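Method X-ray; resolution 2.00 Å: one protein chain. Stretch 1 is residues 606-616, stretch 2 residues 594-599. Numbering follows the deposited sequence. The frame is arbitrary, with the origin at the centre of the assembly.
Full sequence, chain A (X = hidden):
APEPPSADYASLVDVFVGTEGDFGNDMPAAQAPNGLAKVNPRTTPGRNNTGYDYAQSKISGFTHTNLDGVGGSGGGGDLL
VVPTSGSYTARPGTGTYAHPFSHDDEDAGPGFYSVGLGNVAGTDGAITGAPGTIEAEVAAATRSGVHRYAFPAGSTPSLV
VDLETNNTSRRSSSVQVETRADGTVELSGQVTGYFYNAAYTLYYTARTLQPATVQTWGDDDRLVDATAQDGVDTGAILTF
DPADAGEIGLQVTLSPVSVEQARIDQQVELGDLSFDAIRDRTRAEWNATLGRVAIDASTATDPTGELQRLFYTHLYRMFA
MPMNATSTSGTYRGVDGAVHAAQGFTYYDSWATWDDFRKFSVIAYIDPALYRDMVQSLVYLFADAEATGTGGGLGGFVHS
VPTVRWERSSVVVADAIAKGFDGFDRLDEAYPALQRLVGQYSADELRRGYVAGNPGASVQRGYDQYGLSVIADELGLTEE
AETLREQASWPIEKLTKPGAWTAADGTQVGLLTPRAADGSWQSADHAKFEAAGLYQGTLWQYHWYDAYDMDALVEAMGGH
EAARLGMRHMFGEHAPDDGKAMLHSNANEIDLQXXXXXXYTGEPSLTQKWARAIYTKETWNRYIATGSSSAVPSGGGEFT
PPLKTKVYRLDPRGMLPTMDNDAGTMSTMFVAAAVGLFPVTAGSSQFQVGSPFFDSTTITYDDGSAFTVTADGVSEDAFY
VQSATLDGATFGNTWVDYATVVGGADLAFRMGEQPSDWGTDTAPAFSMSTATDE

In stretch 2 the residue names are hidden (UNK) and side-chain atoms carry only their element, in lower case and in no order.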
# COMPACT_ATOMS: atom_id res chain seq x y z
N LEU A 606 16.55 -20.82 -10.29
CA LEU A 606 16.04 -20.85 -8.92
C LEU A 606 15.17 -19.64 -8.60
O LEU A 606 14.20 -19.74 -7.85
CB LEU A 606 17.17 -21.01 -7.89
CG LEU A 606 17.95 -22.34 -7.86
CD1 LEU A 606 19.05 -22.24 -6.83
CD2 LEU A 606 17.05 -23.56 -7.58
N THR A 607 15.52 -18.49 -9.18
CA THR A 607 14.70 -17.28 -9.09
C THR A 607 13.34 -17.56 -9.74
O THR A 607 12.29 -17.30 -9.14
CB THR A 607 15.44 -16.07 -9.70
OG1 THR A 607 16.37 -15.54 -8.74
CG2 THR A 607 14.46 -14.93 -10.11
N GLN A 608 13.37 -18.14 -10.93
CA GLN A 608 12.14 -18.50 -11.63
C GLN A 608 11.27 -19.43 -10.81
O GLN A 608 10.06 -19.20 -10.68
CB GLN A 608 12.48 -19.15 -12.98
CG GLN A 608 13.15 -18.17 -13.93
CD GLN A 608 14.16 -18.85 -14.84
OE1 GLN A 608 13.95 -19.98 -15.29
NE2 GLN A 608 15.24 -18.15 -15.12
N LYS A 609 11.88 -20.47 -10.25
CA LYS A 609 11.15 -21.41 -9.39
C LYS A 609 10.48 -20.70 -8.22
O LYS A 609 9.27 -20.85 -7.99
CB LYS A 609 12.07 -22.51 -8.85
CG LYS A 609 11.32 -23.60 -8.05
CD LYS A 609 12.26 -24.63 -7.36
CE LYS A 609 13.12 -23.96 -6.29
NZ LYS A 609 13.89 -24.93 -5.47
N TRP A 610 11.27 -19.93 -7.48
CA TRP A 610 10.79 -19.27 -6.27
C TRP A 610 9.77 -18.19 -6.52
O TRP A 610 8.81 -18.06 -5.75
CB TRP A 610 11.96 -18.75 -5.43
CG TRP A 610 12.60 -19.88 -4.69
CD1 TRP A 610 13.85 -20.42 -4.91
CD2 TRP A 610 11.99 -20.68 -3.66
NE1 TRP A 610 14.05 -21.48 -4.05
CE2 TRP A 610 12.94 -21.65 -3.28
CE3 TRP A 610 10.75 -20.63 -3.00
CZ2 TRP A 610 12.67 -22.58 -2.27
CZ3 TRP A 610 10.49 -21.56 -2.01
CH2 TRP A 610 11.45 -22.52 -1.65
N ALA A 611 9.95 -17.43 -7.61
CA ALA A 611 8.96 -16.43 -8.03
C ALA A 611 7.61 -17.09 -8.33
O ALA A 611 6.58 -16.67 -7.79
CB ALA A 611 9.45 -15.63 -9.22
N ARG A 612 7.62 -18.13 -9.16
CA ARG A 612 6.37 -18.82 -9.45
C ARG A 612 5.76 -19.46 -8.19
O ARG A 612 4.54 -19.41 -8.01
CB ARG A 612 6.56 -19.85 -10.58
CG ARG A 612 5.27 -20.53 -11.04
CD ARG A 612 4.33 -19.59 -11.78
NE ARG A 612 2.98 -20.15 -11.94
CZ ARG A 612 2.35 -20.30 -13.11
NH1 ARG A 612 2.92 -19.93 -14.25
NH2 ARG A 612 1.12 -20.81 -13.14
N ALA A 613 6.61 -20.02 -7.32
CA ALA A 613 6.15 -20.75 -6.13
C ALA A 613 5.52 -19.86 -5.04
O ALA A 613 4.40 -20.12 -4.57
CB ALA A 613 7.30 -21.59 -5.54
N ILE A 614 6.25 -18.83 -4.65
CA ILE A 614 5.79 -17.91 -3.60
C ILE A 614 4.46 -17.28 -4.01
O ILE A 614 3.55 -17.15 -3.18
CB ILE A 614 6.84 -16.80 -3.29
CG1 ILE A 614 8.10 -17.43 -2.65
CG2 ILE A 614 6.28 -15.73 -2.28
CD1 ILE A 614 9.35 -16.53 -2.71
N TYR A 615 4.33 -16.90 -5.27
CA TYR A 615 3.17 -16.10 -5.68
C TYR A 615 1.98 -16.91 -6.20
O TYR A 615 0.86 -16.41 -6.21
CB TYR A 615 3.57 -15.02 -6.69
CG TYR A 615 4.45 -13.97 -6.09
CD1 TYR A 615 3.91 -12.90 -5.40
CD2 TYR A 615 5.84 -14.07 -6.20
CE1 TYR A 615 4.70 -11.93 -4.83
CE2 TYR A 615 6.67 -13.10 -5.63
CZ TYR A 615 6.09 -12.02 -4.95
OH TYR A 615 6.89 -11.05 -4.39
N THR A 616 2.22 -18.15 -6.63
CA THR A 616 1.13 -18.92 -7.25
C THR A 616 0.95 -20.34 -6.73
O THR A 616 0.04 -21.03 -7.18
CB THR A 616 1.23 -18.98 -8.78
OG1 THR A 616 2.23 -19.92 -9.17
CG2 THR A 616 1.55 -17.62 -9.37
N UNK A 594 14.56 -10.98 -2.07
CA UNK A 594 15.43 -12.16 -1.90
C UNK A 594 15.23 -13.28 -2.93
O UNK A 594 16.20 -13.89 -3.35
c UNK A 594 15.38 -12.71 -0.50
N UNK A 595 13.96 -13.57 -3.32
CA UNK A 595 13.78 -14.61 -4.34
C UNK A 595 14.43 -14.33 -5.68
O UNK A 595 14.74 -15.26 -6.40
c UNK A 595 11.72 -14.15 -3.21
c UNK A 595 12.68 -13.15 -2.72
c UNK A 595 12.26 -14.68 -4.51
N UNK A 596 14.65 -13.05 -5.99
CA UNK A 596 15.25 -12.66 -7.26
C UNK A 596 16.78 -12.56 -7.20
O UNK A 596 17.40 -12.17 -8.19
c UNK A 596 11.24 -11.83 -9.43
c UNK A 596 13.14 -11.42 -7.98
c UNK A 596 10.87 -11.25 -7.13
c UNK A 596 10.38 -11.58 -8.38
c UNK A 596 12.25 -11.17 -6.93
o UNK A 596 9.02 -11.65 -8.58
c UNK A 596 14.64 -11.34 -7.75
c UNK A 596 12.62 -11.74 -9.23
N UNK A 597 17.39 -12.90 -6.07
CA UNK A 597 18.85 -12.78 -5.97
C UNK A 597 19.64 -13.96 -6.54
O UNK A 597 20.86 -13.88 -6.71
c UNK A 597 18.60 -11.22 -3.95
c UNK A 597 19.29 -12.46 -4.53
c UNK A 597 19.13 -10.92 -2.55
c UNK A 597 18.76 -10.01 -4.86
N UNK A 598 18.94 -15.05 -6.84
CA UNK A 598 19.58 -16.18 -7.51
C UNK A 598 20.12 -15.82 -8.89
O UNK A 598 21.08 -16.44 -9.35
c UNK A 598 17.12 -17.86 -5.63
c UNK A 598 17.82 -19.27 -3.79
c UNK A 598 19.34 -18.80 -5.63
c UNK A 598 16.84 -18.49 -4.40
c UNK A 598 18.36 -18.03 -6.25
c UNK A 598 19.07 -19.43 -4.41
c UNK A 598 18.63 -17.38 -7.58
N UNK A 599 19.52 -14.80 -9.52
CA UNK A 599 20.02 -14.23 -10.77
C UNK A 599 21.45 -13.70 -10.60
O UNK A 599 22.24 -13.69 -11.54
o UNK A 599 17.51 -14.68 -11.92
c UNK A 599 19.14 -13.06 -11.23
n UNK A 599 16.97 -12.51 -12.15
c UNK A 599 17.80 -13.49 -11.80
O HOH W 1 7.67 -10.10 -6.81
O HOH W 2 15.51 -15.44 -13.87

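Position 594 carries one side-chain carbon and nothing beyond it. That carbon is 7.5 Å from Ile614 CD1, its nearest atom on stretch 1, so it makes no contact and the assignment rests on atom count alone: a lone CB is alanine, Ala594.

Position 595 has three side-chain carbons, one of them bonded back to the backbone N, and a carbon of this ring lies 3.4 Å from Ile614 CD1. The closed five-membered ring is unique to proline. In Pro595 that carbon is CG, and CB lies 4.2 Å from Trp610 CB, both apolar contacts. The carbonyl also takes part: Thr607 OG1 donates a hydrogen bond to Pro595 O at 2.9 Å, and Thr607 CA approaches the same oxygen at 3.4 Å, with an angle of 145° at the hydrogen.

At position 596 one carbon leads to a six-carbon ring bearing a single oxygen. The ring packs near the methyl groups of Thr607 and Ala611, and its oxygen is 4.0 Å from Tyr615 CE2. A hydroxylated six-membered ring identifies Tyr596. Its CA-to-CB bond points away from the helix, yet its end comes nearer, with CD2 3.8 Å from Thr607 CG2 and CE2 4.2 Å from Ala611 CB. Water 1 links the two phenols, 2.7 Å from Tyr596 OH and 2.7 Å from Tyr615 OH, the latter bond being weak.

Position 597 shows four carbons forked at the second, with no side-chain contact to stretch 1; the pattern is that of leucine. Its CA-to-CB bond points away from the helix, and Leu597 CB, its nearest side-chain atom, is 6.0 Å from Thr607 OG1; its N donates a backbone hydrogen bond to Ala594 O at 3.1 Å.

Position 598 has one carbon followed by an unsubstituted six-carbon ring, with Leu606 CB over one face, hence Phe598. Leu606 CB is 3.8 Å from the centroid of the Phe598 ring and 20° off the normal, a CH-pi contact. The five-membered ring of Trp610 lies nearly parallel to the phenyl ring, at 16°, but the 5.5 Å centroid separation leaves them slid apart with little overlap.

Position 599 has two carbons, the second carrying one oxygen and one nitrogen; the oxygen is 3.3 Å from Thr607 CB. This short amide is Asn599. Its OD1 accepts from water 2 at 2.9 Å; that water also accepts from Gln608 NE2 at 3.0 Å.

The contact works around Thr607, which has 102 Å² covered by the other stretch. Its OG1 donates to Pro595 O and accepts a weak bond from Asn599 N at 3.3 Å (129°), tying the helix to the backbone of the short segment. Apolar contacts accompany this polar link: Leu606 and Trp610 against Phe598, Trp610 and Ile614 against Pro595, and Ala611 against Tyr596. The two stretches together bury 486 Å².

Stretch 2 594-599: APYLFN
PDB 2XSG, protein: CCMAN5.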